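Local coordinates for outer membrane protein YopM (Yersinia pestis, PDB 1JL5) that acts as a leucine-rich repeat effector of the plague bacillus, probably altering host cell physiology to promote bacterial survival in host tissues, at residues A[124-132]-A[143-154]. Numbering follows the deposited sequence.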
# COMPACT_ATOMS: atom_id res chain seq x y z
N LYS A 124 9.41 -29.85 16.18
CA LYS A 124 9.37 -29.21 17.48
C LYS A 124 10.64 -29.55 18.23
O LYS A 124 10.99 -28.91 19.22
CB LYS A 124 8.15 -29.67 18.28
CG LYS A 124 6.82 -29.25 17.66
CD LYS A 124 5.67 -29.39 18.65
CE LYS A 124 5.85 -28.46 19.84
NZ LYS A 124 4.71 -28.51 20.80
N ALA A 125 11.34 -30.57 17.74
CA ALA A 125 12.58 -30.99 18.37
C ALA A 125 13.47 -31.68 17.36
O ALA A 125 13.02 -32.11 16.30
CB ALA A 125 12.28 -31.94 19.52
N LEU A 126 14.75 -31.75 17.69
CA LEU A 126 15.73 -32.40 16.83
C LEU A 126 16.48 -33.37 17.72
O LEU A 126 16.78 -33.07 18.87
CB LEU A 126 16.74 -31.39 16.28
CG LEU A 126 16.29 -30.34 15.27
CD1 LEU A 126 17.48 -29.42 14.98
CD2 LEU A 126 15.80 -31.01 14.00
N SER A 127 16.77 -34.55 17.19
CA SER A 127 17.52 -35.51 17.96
C SER A 127 18.93 -34.97 17.92
O SER A 127 19.23 -34.08 17.12
CB SER A 127 17.46 -36.88 17.29
OG SER A 127 16.14 -37.36 17.29
N ASP A 128 19.80 -35.48 18.78
CA ASP A 128 21.17 -35.01 18.78
C ASP A 128 21.67 -35.07 17.36
O ASP A 128 21.41 -36.04 16.64
CB ASP A 128 22.03 -35.88 19.70
CG ASP A 128 21.56 -35.81 21.13
OD1 ASP A 128 21.06 -34.74 21.52
OD2 ASP A 128 21.70 -36.81 21.86
N LEU A 129 22.36 -34.03 16.95
CA LEU A 129 22.86 -33.92 15.59
C LEU A 129 23.82 -35.01 15.16
O LEU A 129 24.57 -35.55 15.96
CB LEU A 129 23.54 -32.57 15.39
CG LEU A 129 22.70 -31.35 15.74
CD1 LEU A 129 23.51 -30.09 15.45
CD2 LEU A 129 21.40 -31.36 14.94
N PRO A 130 23.78 -35.35 13.86
CA PRO A 130 24.67 -36.38 13.32
C PRO A 130 26.06 -35.80 13.58
O PRO A 130 26.28 -34.60 13.37
CB PRO A 130 24.31 -36.39 11.84
CG PRO A 130 22.87 -36.00 11.84
CD PRO A 130 22.83 -34.89 12.84
N PRO A 131 27.01 -36.62 14.02
CA PRO A 131 28.37 -36.14 14.30
C PRO A 131 29.04 -35.32 13.21
O PRO A 131 29.82 -34.42 13.50
CB PRO A 131 29.13 -37.43 14.60
CG PRO A 131 28.43 -38.44 13.74
CD PRO A 131 26.98 -38.10 13.99
N LEU A 132 28.72 -35.61 11.96
CA LEU A 132 29.34 -34.89 10.85
C LEU A 132 28.53 -33.70 10.34
O LEU A 132 28.89 -33.09 9.34
CB LEU A 132 29.58 -35.85 9.69
CG LEU A 132 30.35 -37.14 10.03
CD1 LEU A 132 30.52 -37.96 8.76
CD2 LEU A 132 31.70 -36.80 10.63
N LEU A 143 10.81 -25.63 16.55
CA LEU A 143 11.81 -26.07 17.50
C LEU A 143 11.68 -25.26 18.77
O LEU A 143 11.75 -24.03 18.75
CB LEU A 143 13.20 -25.90 16.90
CG LEU A 143 13.43 -26.71 15.63
CD1 LEU A 143 14.85 -26.49 15.14
CD2 LEU A 143 13.19 -28.20 15.90
N GLU A 144 11.45 -25.96 19.87
CA GLU A 144 11.29 -25.31 21.17
C GLU A 144 12.67 -25.21 21.77
O GLU A 144 12.96 -24.33 22.57
CB GLU A 144 10.40 -26.17 22.06
CG GLU A 144 9.20 -26.74 21.33
CD GLU A 144 7.90 -26.23 21.88
OE1 GLU A 144 7.74 -25.00 22.00
OE2 GLU A 144 7.02 -27.07 22.18
N LYS A 145 13.53 -26.14 21.37
CA LYS A 145 14.89 -26.18 21.84
C LYS A 145 15.71 -26.91 20.81
O LYS A 145 15.18 -27.61 19.96
CB LYS A 145 14.97 -26.89 23.20
CG LYS A 145 14.38 -28.29 23.21
CD LYS A 145 14.31 -28.85 24.63
CE LYS A 145 13.57 -30.18 24.67
NZ LYS A 145 13.43 -30.73 26.06
N LEU A 146 17.02 -26.71 20.86
CA LEU A 146 17.91 -27.36 19.93
C LEU A 146 18.73 -28.38 20.70
O LEU A 146 18.93 -28.24 21.90
CB LEU A 146 18.86 -26.34 19.30
CG LEU A 146 18.30 -25.40 18.24
CD1 LEU A 146 19.37 -24.38 17.87
CD2 LEU A 146 17.86 -26.19 17.02
N PRO A 147 19.19 -29.43 20.02
CA PRO A 147 19.99 -30.41 20.75
C PRO A 147 21.33 -29.72 20.96
O PRO A 147 21.59 -28.67 20.37
CB PRO A 147 20.09 -31.57 19.77
CG PRO A 147 20.09 -30.87 18.45
CD PRO A 147 19.00 -29.84 18.62
N GLU A 148 22.18 -30.29 21.81
CA GLU A 148 23.49 -29.70 22.05
C GLU A 148 24.14 -29.47 20.70
O GLU A 148 24.03 -30.29 19.80
CB GLU A 148 24.34 -30.64 22.91
CG GLU A 148 25.76 -30.17 23.10
CD GLU A 148 26.53 -31.07 24.05
OE1 GLU A 148 26.61 -32.29 23.79
OE2 GLU A 148 27.05 -30.55 25.07
N LEU A 149 24.83 -28.35 20.55
CA LEU A 149 25.48 -28.01 19.29
C LEU A 149 26.98 -27.85 19.41
O LEU A 149 27.72 -28.04 18.45
CB LEU A 149 24.91 -26.69 18.75
CG LEU A 149 23.39 -26.55 18.62
CD1 LEU A 149 23.04 -25.11 18.27
CD2 LEU A 149 22.88 -27.51 17.57
N GLN A 150 27.44 -27.48 20.61
CA GLN A 150 28.85 -27.23 20.83
C GLN A 150 29.78 -28.39 20.50
O GLN A 150 30.96 -28.17 20.23
CB GLN A 150 29.08 -26.78 22.28
CG GLN A 150 28.88 -27.86 23.32
CD GLN A 150 29.05 -27.32 24.72
OE1 GLN A 150 29.96 -26.53 24.98
NE2 GLN A 150 28.18 -27.73 25.63
N ASN A 151 29.27 -29.62 20.51
CA ASN A 151 30.11 -30.76 20.20
C ASN A 151 30.02 -31.18 18.75
O ASN A 151 30.49 -32.26 18.37
CB ASN A 151 29.77 -31.93 21.12
CG ASN A 151 30.05 -31.62 22.57
OD1 ASN A 151 31.11 -31.08 22.90
ND2 ASN A 151 29.11 -31.95 23.44
N SER A 152 29.41 -30.33 17.94
CA SER A 152 29.29 -30.62 16.52
C SER A 152 30.55 -30.06 15.87
O SER A 152 30.58 -28.93 15.39
CB SER A 152 28.04 -29.97 15.95
OG SER A 152 26.90 -30.51 16.59
N SER A 153 31.59 -30.88 15.88
CA SER A 153 32.89 -30.52 15.34
C SER A 153 32.89 -29.97 13.93
O SER A 153 33.83 -29.28 13.53
CB SER A 153 33.82 -31.74 15.41
OG SER A 153 33.90 -32.23 16.73
N PHE A 154 31.84 -30.25 13.16
CA PHE A 154 31.80 -29.78 11.78
C PHE A 154 30.61 -28.87 11.50
O PHE A 154 30.40 -28.47 10.36
CB PHE A 154 31.76 -30.99 10.85
CG PHE A 154 32.80 -32.02 11.17
CD1 PHE A 154 34.14 -31.79 10.84
CD2 PHE A 154 32.46 -33.19 11.84
CE1 PHE A 154 35.12 -32.72 11.19
CE2 PHE A 154 33.44 -34.12 12.19
CZ PHE A 154 34.77 -33.88 11.86
O HOH W 1 15.80 -30.17 19.64
O HOH W 2 21.34 -32.64 23.01
O HOH W 3 23.27 -32.75 19.21
O HOH W 4 27.05 -32.80 15.26
O HOH W 5 29.35 -31.58 13.28
O HOH W 6 30.76 -33.81 15.76
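The ring of Phe-154 turns an edge to Pro-131 O, which lies near the ring plane 3.4 Å from CD2, while Ser-153 CB sits over one face toward the rim. Leu-132 runs alongside the ring, pointing the same way, and its CD2 approaches CE2 obliquely. This is one end of the packing between consecutive turns of a leucine-rich repeat solenoid: both segments are irregular, strand-free returns that follow the short parallel strands 115-117 and 135-137. Inward, Leu-126 and Leu-129 pack against the next turn, including Leu-136 of its strand 135-137. Pro-147 fits between them, its CD 3.6 Å from Leu-126 CB and its CG against Leu-129 CD2. With CG anti to the carbonyl carbon (chi1 -54°), Leu-129 crosses the proline at about a right angle and presses CD1 tightly on Leu-149 CD2, at 3.4 Å.

Waters span much of the gap between the backbones. One accepts from Leu-129 N and donates to Glu-148 O; another accepts from Phe-154 N and donates to Pro-131 O. Direct backbone pairing occurs at the other end, where Glu-144 N donates to Lys-124 O (3.1 Å, 165° at the hydrogen). There the Lys-124 and Glu-144 side chains lie side by side, and a bend at chi2 (-117°) helps bring the Glu-144 carboxylate to the lysine, closing a salt bridge between OE2 and NZ of 3.1 Å.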